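Local atomic coordinates of putative oxidoreductase molybdopterin-binding subunit (Sulfolobus tokodaii, PDB entry 4ZOH), a protein that probably serves as the large, molybdopterin-binding subunit of an oxidoreductase of the xanthine dehydrogenase and aldehyde oxidase family, carrying a molybdenum pterin cytosine dinucleotide cofactor. Residues A451-D456 and A493-S498; T486-G491 and S661-G666; P564-G569 and G666-G671. All blocks are in the same frame, centred on the assembly; numbering follows the deposited sequence.

Contact 1 (A451-D456 and A493-S498); sequences AQIAAD and AVLLAS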
loop_
_atom_site.group_PDB
_atom_site.type_symbol
_atom_site.label_atom_id
_atom_site.label_comp_id
_atom_site.label_asym_id
_atom_site.label_seq_id
_atom_site.Cartn_x
_atom_site.Cartn_y
_atom_site.Cartn_z
ATOM N N ALA A 451 16.347 14.176 -16.461
ATOM C CA ALA A 451 17.580 13.851 -15.770
ATOM C C ALA A 451 18.798 14.371 -16.640
ATOM O O ALA A 451 19.688 14.988 -16.100
ATOM C CB ALA A 451 17.662 12.351 -15.525
ATOM N N GLN A 452 18.763 14.168 -17.949
ATOM C CA GLN A 452 19.779 14.744 -18.910
ATOM C C GLN A 452 19.900 16.286 -18.795
ATOM O O GLN A 452 21.029 16.839 -18.667
ATOM C CB GLN A 452 19.392 14.413 -20.371
ATOM C CG GLN A 452 19.297 12.940 -20.684
ATOM C CD GLN A 452 18.699 12.682 -22.069
ATOM O OE1 GLN A 452 17.589 12.171 -22.174
ATOM N NE2 GLN A 452 19.464 13.025 -23.157
ATOM N N ILE A 453 18.751 16.974 -18.806
ATOM C CA ILE A 453 18.697 18.443 -18.591
ATOM C C ILE A 453 19.305 18.869 -17.245
ATOM O O ILE A 453 20.208 19.716 -17.219
ATOM C CB ILE A 453 17.286 19.026 -18.797
ATOM C CG1 ILE A 453 16.881 18.895 -20.262
ATOM C CG2 ILE A 453 17.191 20.489 -18.370
ATOM C CD1 ILE A 453 15.352 19.037 -20.476
ATOM N N ALA A 454 18.844 18.281 -16.136
ATOM C CA ALA A 454 19.282 18.736 -14.838
ATOM C C ALA A 454 20.773 18.395 -14.627
ATOM O O ALA A 454 21.481 19.160 -14.011
ATOM C CB ALA A 454 18.439 18.151 -13.694
ATOM N N ALA A 455 21.218 17.237 -15.104
ATOM C CA ALA A 455 22.615 16.863 -14.960
ATOM C C ALA A 455 23.556 17.828 -15.766
ATOM O O ALA A 455 24.599 18.209 -15.254
ATOM C CB ALA A 455 22.829 15.397 -15.335
ATOM N N ASP A 456 23.164 18.237 -16.972
ATOM C CA ASP A 456 23.913 19.263 -17.734
ATOM C C ASP A 456 24.024 20.571 -16.979
ATOM O O ASP A 456 25.141 21.075 -16.836
ATOM C CB ASP A 456 23.352 19.485 -19.154
ATOM C CG ASP A 456 23.750 18.359 -20.137
ATOM O OD1 ASP A 456 24.368 17.345 -19.747
ATOM O OD2 ASP A 456 23.464 18.475 -21.337
ATOM N N ALA A 493 10.683 24.120 -17.222
ATOM C CA ALA A 493 10.582 24.272 -15.743
ATOM C C ALA A 493 11.787 23.569 -15.028
ATOM O O ALA A 493 12.371 24.088 -14.045
ATOM C CB ALA A 493 9.200 23.799 -15.227
ATOM N N VAL A 494 12.169 22.393 -15.537
ATOM C CA VAL A 494 13.330 21.639 -14.976
ATOM C C VAL A 494 14.644 22.486 -15.089
ATOM O O VAL A 494 15.446 22.596 -14.154
ATOM C CB VAL A 494 13.417 20.220 -15.640
ATOM C CG1 VAL A 494 14.806 19.557 -15.463
ATOM C CG2 VAL A 494 12.288 19.274 -15.132
ATOM N N LEU A 495 14.814 23.135 -16.238
ATOM C CA LEU A 495 15.990 23.951 -16.509
ATOM C C LEU A 495 16.052 25.149 -15.524
ATOM O O LEU A 495 17.088 25.377 -14.870
ATOM C CB LEU A 495 15.877 24.369 -17.980
ATOM C CG LEU A 495 17.001 24.599 -18.944
ATOM C CD1 LEU A 495 18.226 23.771 -18.676
ATOM C CD2 LEU A 495 16.441 24.314 -20.335
ATOM N N LEU A 496 14.937 25.869 -15.355
ATOM C CA LEU A 496 14.852 26.944 -14.360
ATOM C C LEU A 496 15.167 26.502 -12.922
ATOM O O LEU A 496 15.933 27.179 -12.192
ATOM C CB LEU A 496 13.461 27.609 -14.401
ATOM C CG LEU A 496 13.050 28.378 -15.680
ATOM C CD1 LEU A 496 11.624 28.886 -15.537
ATOM C CD2 LEU A 496 14.031 29.556 -15.929
ATOM N N ALA A 497 14.632 25.338 -12.508
ATOM C CA ALA A 497 14.795 24.965 -11.102
ATOM C C ALA A 497 16.205 24.564 -10.885
ATOM O O ALA A 497 16.785 24.880 -9.844
ATOM C CB ALA A 497 13.872 23.824 -10.725
ATOM N N SER A 498 16.767 23.820 -11.849
ATOM C CA SER A 498 18.174 23.374 -11.721
ATOM C C SER A 498 19.102 24.594 -11.658
ATOM O O SER A 498 20.028 24.607 -10.884
ATOM C CB SER A 498 18.542 22.492 -12.916
ATOM O OG SER A 498 17.716 21.355 -12.925
#
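Ile453 turns its CG2 methyl anti to its own backbone N, and Val494 does the same with CG1 (chi1 162°), which sends one methyl branch from each helix into the space between them. The two methyls meet at 3.9 Å, Ile453 CG2 against Val494 CG1, the side chains crossing obliquely. Leu495 reaches the same methyl from another direction: its first torsion is strained away from a staggered value (chi1 -147°), its side chain runs roughly at right angles to that of Ile453, and its CD1 lies 3.5 Å from Ile453 CG2, tighter than usual for two carbons. A single isoleucine methyl is thus held by two neighbouring residues of the partner helix.

The segments belong to helices 446-458 and 486-512 of the molybdopterin-binding region, which run nearly parallel here, the axes of these short segments 9.0 Å apart at closest approach and crossing at -27°. Beside this, with Ser498 one turn on from Val494, two small residues meet: Ala454 CB rests 3.4 Å from Ser498 OG. That hydroxyl is turned back on its own helix, donating to Val494 O at 2.9 Å from above the carbonyl plane, while Ser498 N reaches the same oxygen from the opposite face, so the hydroxyl packs on the alanine methyl with its polar end already bonded within its own helix. Strand 465-468 packs on helix 446-458 through Ile465 against Ala454, and strand 553-559 meets helix 486-512 where Ala556 touches Leu496 and Ala497.

Contact 2 (T486-G491 and S661-G666); sequences TVTIGG and SPHPTG. With MCN (pterin cytosine dinucleotide), chain D.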
loop_
_atom_site.group_PDB
_atom_site.type_symbol
_atom_site.label_atom_id
_atom_site.label_comp_id
_atom_site.label_asym_id
_atom_site.label_seq_id
_atom_site.Cartn_x
_atom_site.Cartn_y
_atom_site.Cartn_z
ATOM N N THR A 486 5.462 17.939 -22.795
ATOM C CA THR A 486 6.199 17.598 -21.566
ATOM C C THR A 486 7.684 17.914 -21.609
ATOM O O THR A 486 8.206 18.592 -20.681
ATOM C CB THR A 486 5.988 16.149 -21.183
ATOM O OG1 THR A 486 4.585 15.919 -21.069
ATOM C CG2 THR A 486 6.670 15.848 -19.913
ATOM N N VAL A 487 8.383 17.478 -22.660
ATOM C CA VAL A 487 9.835 17.763 -22.627
ATOM C C VAL A 487 10.074 19.295 -22.792
ATOM O O VAL A 487 10.995 19.870 -22.210
ATOM C CB VAL A 487 10.667 16.907 -23.635
ATOM C CG1 VAL A 487 10.549 17.474 -25.047
ATOM C CG2 VAL A 487 12.143 16.854 -23.157
ATOM N N THR A 488 9.202 19.955 -23.541
ATOM C CA THR A 488 9.404 21.382 -23.822
ATOM C C THR A 488 9.038 22.274 -22.634
ATOM O O THR A 488 9.875 23.039 -22.145
ATOM C CB THR A 488 8.596 21.756 -25.067
ATOM O OG1 THR A 488 9.038 20.918 -26.104
ATOM C CG2 THR A 488 8.867 23.223 -25.528
ATOM N N ILE A 489 7.759 22.228 -22.232
ATOM C CA ILE A 489 7.284 23.069 -21.110
ATOM C C ILE A 489 7.757 22.534 -19.749
ATOM O O ILE A 489 8.276 23.288 -18.847
ATOM C CB ILE A 489 5.743 23.189 -21.142
ATOM C CG1 ILE A 489 5.239 23.644 -22.528
ATOM C CG2 ILE A 489 5.303 24.196 -20.077
ATOM C CD1 ILE A 489 5.962 24.860 -23.152
ATOM N N GLY A 490 7.582 21.222 -19.558
ATOM C CA GLY A 490 8.039 20.625 -18.317
ATOM C C GLY A 490 9.568 20.679 -18.264
ATOM O O GLY A 490 10.152 20.881 -17.199
ATOM N N GLY A 491 10.244 20.508 -19.404
ATOM C CA GLY A 491 11.749 20.551 -19.358
ATOM C C GLY A 491 12.254 21.974 -19.093
ATOM O O GLY A 491 13.270 22.192 -18.386
ATOM N N SER A 661 12.347 26.170 -30.822
ATOM C CA SER A 661 11.205 26.815 -30.201
ATOM C C SER A 661 11.750 28.028 -29.457
ATOM O O SER A 661 12.961 28.135 -29.257
ATOM C CB SER A 661 10.520 25.826 -29.232
ATOM O OG SER A 661 11.297 25.758 -28.071
ATOM N N PRO A 662 10.883 28.965 -29.031
ATOM C CA PRO A 662 11.475 30.052 -28.182
ATOM C C PRO A 662 11.785 29.628 -26.722
ATOM O O PRO A 662 12.325 30.420 -25.951
ATOM C CB PRO A 662 10.418 31.170 -28.207
ATOM C CG PRO A 662 9.144 30.519 -28.720
ATOM C CD PRO A 662 9.499 29.254 -29.465
ATOM N N HIS A 663 11.456 28.396 -26.343
ATOM C CA HIS A 663 11.599 27.976 -24.933
ATOM C C HIS A 663 13.060 27.674 -24.577
ATOM O O HIS A 663 13.868 27.342 -25.462
ATOM C CB HIS A 663 10.700 26.737 -24.689
ATOM C CG HIS A 663 9.256 26.984 -25.046
ATOM N ND1 HIS A 663 8.437 27.844 -24.326
ATOM C CD2 HIS A 663 8.508 26.531 -26.077
ATOM C CE1 HIS A 663 7.224 27.851 -24.867
ATOM N NE2 HIS A 663 7.251 27.082 -25.948
ATOM N N PRO A 664 13.401 27.754 -23.283
ATOM C CA PRO A 664 14.785 27.514 -22.865
ATOM C C PRO A 664 15.349 26.148 -23.299
ATOM O O PRO A 664 16.552 25.990 -23.340
ATOM C CB PRO A 664 14.741 27.600 -21.313
ATOM C CG PRO A 664 13.537 28.426 -21.022
ATOM C CD PRO A 664 12.560 28.259 -22.187
ATOM N N THR A 665 14.513 25.181 -23.632
ATOM C CA THR A 665 15.044 23.904 -24.100
ATOM C C THR A 665 15.346 23.979 -25.606
ATOM O O THR A 665 16.091 23.142 -26.093
ATOM C CB THR A 665 14.074 22.728 -23.848
ATOM O OG1 THR A 665 12.851 22.994 -24.553
ATOM C CG2 THR A 665 13.797 22.597 -22.352
ATOM N N GLY A 666 14.742 24.947 -26.322
ATOM C CA GLY A 666 14.753 24.971 -27.818
ATOM C C GLY A 666 13.932 23.903 -28.539
ATOM O O GLY A 666 13.829 23.885 -29.797
HETATM N N1 MCN D . 11.669 14.422 -27.273
HETATM C C2 MCN D . 12.962 14.889 -27.446
HETATM N N3 MCN D . 13.220 16.034 -28.152
HETATM C C4 MCN D . 12.146 16.721 -28.707
HETATM C C5 MCN D . 10.840 16.262 -28.543
HETATM C C6 MCN D . 10.589 15.110 -27.796
HETATM O O2 MCN D . 13.949 14.315 -26.973
HETATM N N4 MCN D . 12.411 17.819 -29.380
HETATM C "C1'" MCN D . 11.492 13.202 -26.482
HETATM C C2D MCN D . 11.247 13.574 -25.018
HETATM O "O2'" MCN D . 12.415 13.591 -24.256
HETATM C "C3'" MCN D . 10.415 12.420 -24.525
HETATM C C4D MCN D . 9.477 12.311 -25.654
HETATM O O4D MCN D . 10.322 12.518 -26.867
HETATM O "O3'" MCN D . 11.130 11.243 -24.379
HETATM C "C5'" MCN D . 8.616 13.473 -25.198
HETATM O "O5'" MCN D . 7.804 13.876 -26.142
HETATM P PA MCN D . 6.972 15.269 -26.060
HETATM O O1A MCN D . 7.355 16.272 -25.088
HETATM O O2A MCN D . 6.963 15.565 -27.533
HETATM O O3A MCN D . 5.482 14.540 -25.751
HETATM P PB MCN D . 5.014 14.180 -24.249
HETATM O O1B MCN D . 4.321 15.410 -23.684
HETATM O O2B MCN D . 6.036 13.589 -23.381
HETATM O O3B MCN D . 4.016 13.070 -24.585
HETATM C C10 MCN D . 2.607 13.302 -24.858
HETATM C "C9'" MCN D . 2.185 12.591 -26.120
HETATM C "C8'" MCN D . 0.761 12.563 -26.300
HETATM S "S8'" MCN D . -0.158 14.061 -26.281
HETATM C "C7'" MCN D . 0.087 11.422 -26.613
HETATM S "S7'" MCN D . -1.657 11.387 -26.985
HETATM C "C6'" MCN D . 0.763 10.153 -26.805
HETATM C C7 MCN D . 2.291 10.384 -27.049
HETATM O "O9'" MCN D . 2.733 11.278 -26.047
HETATM N "N5'" MCN D . 0.501 9.191 -25.736
HETATM C C4A MCN D . 1.416 8.189 -25.353
HETATM N "N8'" MCN D . 3.035 9.094 -26.913
HETATM C C4B MCN D . 2.687 8.148 -25.995
HETATM N "N1'" MCN D . 3.589 7.202 -25.723
HETATM C "C2'" MCN D . 3.313 6.295 -24.788
HETATM N "N2'" MCN D . 4.230 5.388 -24.528
HETATM N "N3'" MCN D . 2.060 6.254 -24.092
HETATM C "C4'" MCN D . 1.064 7.214 -24.388
HETATM O "O4'" MCN D . -0.051 7.178 -23.791
#
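The pocket for the pterin cytosine dinucleotide is walled here by the first turn of helix 486-512, whose other flank packs on the loop 661-666, a loop folded by an ST turn at Ser661 and a type I beta turn from His663 to Gly666. Ile489 lays its CD1 methyl over one face of the His663 imidazole, 3.9 Å from the ring centroid, a CH-pi contact offset toward the rim. Thr488 meets the same ring obliquely, CG2 standing 3.4 Å from His663 CD2. With OG1 beside the backbone N (chi1 -58°), CG2 falls anti to it and faces the ring, while the hydroxyl is hydrogen-bonded to Ser667. Further along, Thr665 CG2 packs 3.7 Å from Gly491 C; a CB on this glycine would crowd that methyl and clash with Val487 O.

On the cofactor side, Thr486 grips one phosphate oxygen twice: its N and its OG1 both bond to MCN O1B, OG1 at 2.7 Å. Val487 N donates to MCN O1A at 2.9 Å in a nearly straight bond (169°). His663 ND1 is hydrogen-bonded to Tyr558 OH, which helps fix the ring's rotation. Apolar packing thus seats the helix on the loop, while its N-terminal amides donate to the diphosphate and, with the helix dipole, probably help to stabilise its negative charge.

Contact 3 (P564-G569 and G666-G671); sequences PTTPYG and GSKGIG. With MCN (pterin cytosine dinucleotide), chain D.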
loop_
_atom_site.group_PDB
_atom_site.type_symbol
_atom_site.label_atom_id
_atom_site.label_comp_id
_atom_site.label_asym_id
_atom_site.label_seq_id
_atom_site.Cartn_x
_atom_site.Cartn_y
_atom_site.Cartn_z
ATOM N N PRO A 564 1.750 28.179 -29.069
ATOM C CA PRO A 564 2.279 26.829 -29.302
ATOM C C PRO A 564 3.447 26.849 -30.367
ATOM O O PRO A 564 3.336 27.540 -31.371
ATOM C CB PRO A 564 1.061 26.060 -29.853
ATOM C CG PRO A 564 -0.158 26.862 -29.459
ATOM C CD PRO A 564 0.274 28.209 -28.931
ATOM N N THR A 565 4.550 26.157 -30.098
ATOM C CA THR A 565 5.652 25.990 -31.042
ATOM C C THR A 565 5.317 24.898 -32.050
ATOM O O THR A 565 4.653 23.894 -31.708
ATOM C CB THR A 565 6.956 25.706 -30.308
ATOM O OG1 THR A 565 8.068 25.888 -31.191
ATOM C CG2 THR A 565 6.979 24.268 -29.679
ATOM N N THR A 566 5.745 25.092 -33.305
ATOM C CA THR A 566 5.221 24.279 -34.429
ATOM C C THR A 566 6.311 23.421 -35.132
ATOM O O THR A 566 7.141 23.986 -35.855
ATOM C CB THR A 566 4.525 25.190 -35.478
ATOM O OG1 THR A 566 5.490 26.154 -35.975
ATOM C CG2 THR A 566 3.271 25.939 -34.846
ATOM N N PRO A 567 6.360 22.064 -34.886
ATOM C CA PRO A 567 7.279 21.234 -35.706
ATOM C C PRO A 567 6.599 20.960 -37.022
ATOM O O PRO A 567 5.395 21.202 -37.148
ATOM C CB PRO A 567 7.369 19.923 -34.916
ATOM C CG PRO A 567 6.007 19.803 -34.274
ATOM C CD PRO A 567 5.716 21.244 -33.828
ATOM N N TYR A 568 7.344 20.401 -37.968
ATOM C CA TYR A 568 6.847 20.102 -39.308
ATOM C C TYR A 568 7.727 18.987 -39.873
ATOM O O TYR A 568 8.847 18.755 -39.394
ATOM C CB TYR A 568 6.937 21.380 -40.216
ATOM C CG TYR A 568 8.352 21.964 -40.282
ATOM C CD1 TYR A 568 9.215 21.655 -41.357
ATOM C CD2 TYR A 568 8.851 22.772 -39.247
ATOM C CE1 TYR A 568 10.505 22.196 -41.400
ATOM C CE2 TYR A 568 10.140 23.286 -39.272
ATOM C CZ TYR A 568 10.971 22.977 -40.350
ATOM O OH TYR A 568 12.259 23.456 -40.363
ATOM N N GLY A 569 7.250 18.292 -40.896
ATOM C CA GLY A 569 8.123 17.383 -41.591
ATOM C C GLY A 569 7.491 16.776 -42.791
ATOM O O GLY A 569 6.389 17.154 -43.164
ATOM N N GLY A 666 14.742 24.947 -26.322
ATOM C CA GLY A 666 14.753 24.971 -27.818
ATOM C C GLY A 666 13.932 23.903 -28.539
ATOM O O GLY A 666 13.829 23.885 -29.797
ATOM N N SER A 667 13.309 23.009 -27.762
ATOM C CA SER A 667 12.611 21.835 -28.307
ATOM C C SER A 667 11.135 22.103 -28.665
ATOM O O SER A 667 10.497 22.956 -28.079
ATOM C CB SER A 667 12.646 20.720 -27.230
ATOM O OG SER A 667 11.801 21.054 -26.117
ATOM N N LYS A 668 10.593 21.335 -29.599
ATOM C CA LYS A 668 9.190 21.304 -29.904
ATOM C C LYS A 668 8.758 19.859 -29.656
ATOM O O LYS A 668 9.619 18.948 -29.627
ATOM C CB LYS A 668 8.926 21.674 -31.402
ATOM C CG LYS A 668 9.699 22.944 -31.806
ATOM C CD LYS A 668 9.322 23.468 -33.203
ATOM C CE LYS A 668 10.042 24.794 -33.551
ATOM N NZ LYS A 668 9.382 25.291 -34.821
ATOM N N GLY A 669 7.435 19.640 -29.562
ATOM C CA GLY A 669 6.924 18.325 -29.326
ATOM C C GLY A 669 6.876 17.400 -30.502
ATOM O O GLY A 669 6.533 17.807 -31.647
ATOM N N ILE A 670 7.144 16.126 -30.225
ATOM C CA ILE A 670 7.013 15.085 -31.216
ATOM C C ILE A 670 6.023 13.987 -30.789
ATOM O O ILE A 670 5.711 13.040 -31.579
ATOM C CB ILE A 670 8.429 14.419 -31.441
ATOM C CG1 ILE A 670 8.442 13.618 -32.774
ATOM C CG2 ILE A 670 8.769 13.466 -30.250
ATOM C CD1 ILE A 670 9.818 13.254 -33.338
ATOM N N GLY A 671 5.511 14.053 -29.548
ATOM C CA GLY A 671 4.628 12.921 -29.063
ATOM C C GLY A 671 3.536 12.567 -30.032
ATOM O O GLY A 671 3.148 11.373 -30.156
HETATM N N1 MCN D . 11.669 14.422 -27.273
HETATM C C2 MCN D . 12.962 14.889 -27.446
HETATM N N3 MCN D . 13.220 16.034 -28.152
HETATM C C4 MCN D . 12.146 16.721 -28.707
HETATM C C5 MCN D . 10.840 16.262 -28.543
HETATM C C6 MCN D . 10.589 15.110 -27.796
HETATM O O2 MCN D . 13.949 14.315 -26.973
HETATM N N4 MCN D . 12.411 17.819 -29.380
HETATM C "C1'" MCN D . 11.492 13.202 -26.482
HETATM C C2D MCN D . 11.247 13.574 -25.018
HETATM O "O2'" MCN D . 12.415 13.591 -24.256
HETATM C "C3'" MCN D . 10.415 12.420 -24.525
HETATM C C4D MCN D . 9.477 12.311 -25.654
HETATM O O4D MCN D . 10.322 12.518 -26.867
HETATM O "O3'" MCN D . 11.130 11.243 -24.379
HETATM C "C5'" MCN D . 8.616 13.473 -25.198
HETATM O "O5'" MCN D . 7.804 13.876 -26.142
HETATM P PA MCN D . 6.972 15.269 -26.060
HETATM O O1A MCN D . 7.355 16.272 -25.088
HETATM O O2A MCN D . 6.963 15.565 -27.533
HETATM O O3A MCN D . 5.482 14.540 -25.751
HETATM P PB MCN D . 5.014 14.180 -24.249
HETATM O O1B MCN D . 4.321 15.410 -23.684
HETATM O O2B MCN D . 6.036 13.589 -23.381
HETATM O O3B MCN D . 4.016 13.070 -24.585
HETATM C C10 MCN D . 2.607 13.302 -24.858
HETATM C "C9'" MCN D . 2.185 12.591 -26.120
HETATM C "C8'" MCN D . 0.761 12.563 -26.300
HETATM S "S8'" MCN D . -0.158 14.061 -26.281
HETATM C "C7'" MCN D . 0.087 11.422 -26.613
HETATM S "S7'" MCN D . -1.657 11.387 -26.985
HETATM C "C6'" MCN D . 0.763 10.153 -26.805
HETATM C C7 MCN D . 2.291 10.384 -27.049
HETATM O "O9'" MCN D . 2.733 11.278 -26.047
HETATM N "N5'" MCN D . 0.501 9.191 -25.736
HETATM C C4A MCN D . 1.416 8.189 -25.353
HETATM N "N8'" MCN D . 3.035 9.094 -26.913
HETATM C C4B MCN D . 2.687 8.148 -25.995
HETATM N "N1'" MCN D . 3.589 7.202 -25.723
HETATM C "C2'" MCN D . 3.313 6.295 -24.788
HETATM N "N2'" MCN D . 4.230 5.388 -24.528
HETATM N "N3'" MCN D . 2.060 6.254 -24.092
HETATM C "C4'" MCN D . 1.064 7.214 -24.388
HETATM O "O4'" MCN D . -0.051 7.178 -23.791
#
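The backbones of 564-569 and 666-671 come closest at Thr565 and Lys668, their CA atoms 6.0 Å apart, with Thr565 and Pro567 directing their side chains at the facing segment. This is one wall of the cofactor pocket, formed by the loop before helix 673-688 and backed by the lead-in to strand 568-577. Lys668 stretches out fully beyond CG (chi2 -172°, chi3 176°) and runs across Thr565, whose OG1 lies 3.3 Å from Lys668 CE and whose CG2 packs on the lysine's CB and CG. At the far end Lys668 NZ donates to Thr566 O at 2.8 Å, approaching from well above the carbonyl plane. The ammonium also forms a salt bridge with Asp381 and a hydrogen bond to Ser382 O, so the buried lysine charge is answered; the hydroxyls of Thr565 and Thr566 bond to the same carboxylate. Cut back to an alanine, this position would probably leave Asp381 without its cationic mate and Thr566 O without this donor, and open a gap beside Thr565.

The opposite side of the loop is given to the cofactor through its backbone. Lys668 O accepts from the cytosine amino group, MCN N4, while Ile670 N and Gly671 N both donate to MCN O2A, so two successive amides hold one phosphate oxygen. Gly671 has to lack a side chain, for a CB there would run into the cofactor. Next to this grip Pro567 CG touches Gly669 O at 3.3 Å.

How the contacts relate
Read from the N terminus, the chain first closes contact 1, a short loop of 36 residues that joins helix 446-458 to helix 486-512. Contact 2 opens on the latter helix before contact 1 has closed, so these two cross; Leu495 CD2 touches Thr665 CG2 where they meet. Contact 2 spans far more chain, and contact 3 opens at 564-569, inside that span, and closes just after it, so they cross; the two share Gly666. Contacts 1 and 3 simply follow one another. Ser661 OG, hydrogen-bonded to Ser667 O, couples contacts 2 and 3, through which helix 486-512 and the late loop meet one cofactor, the lead-in to strand 568-577 backing the loop.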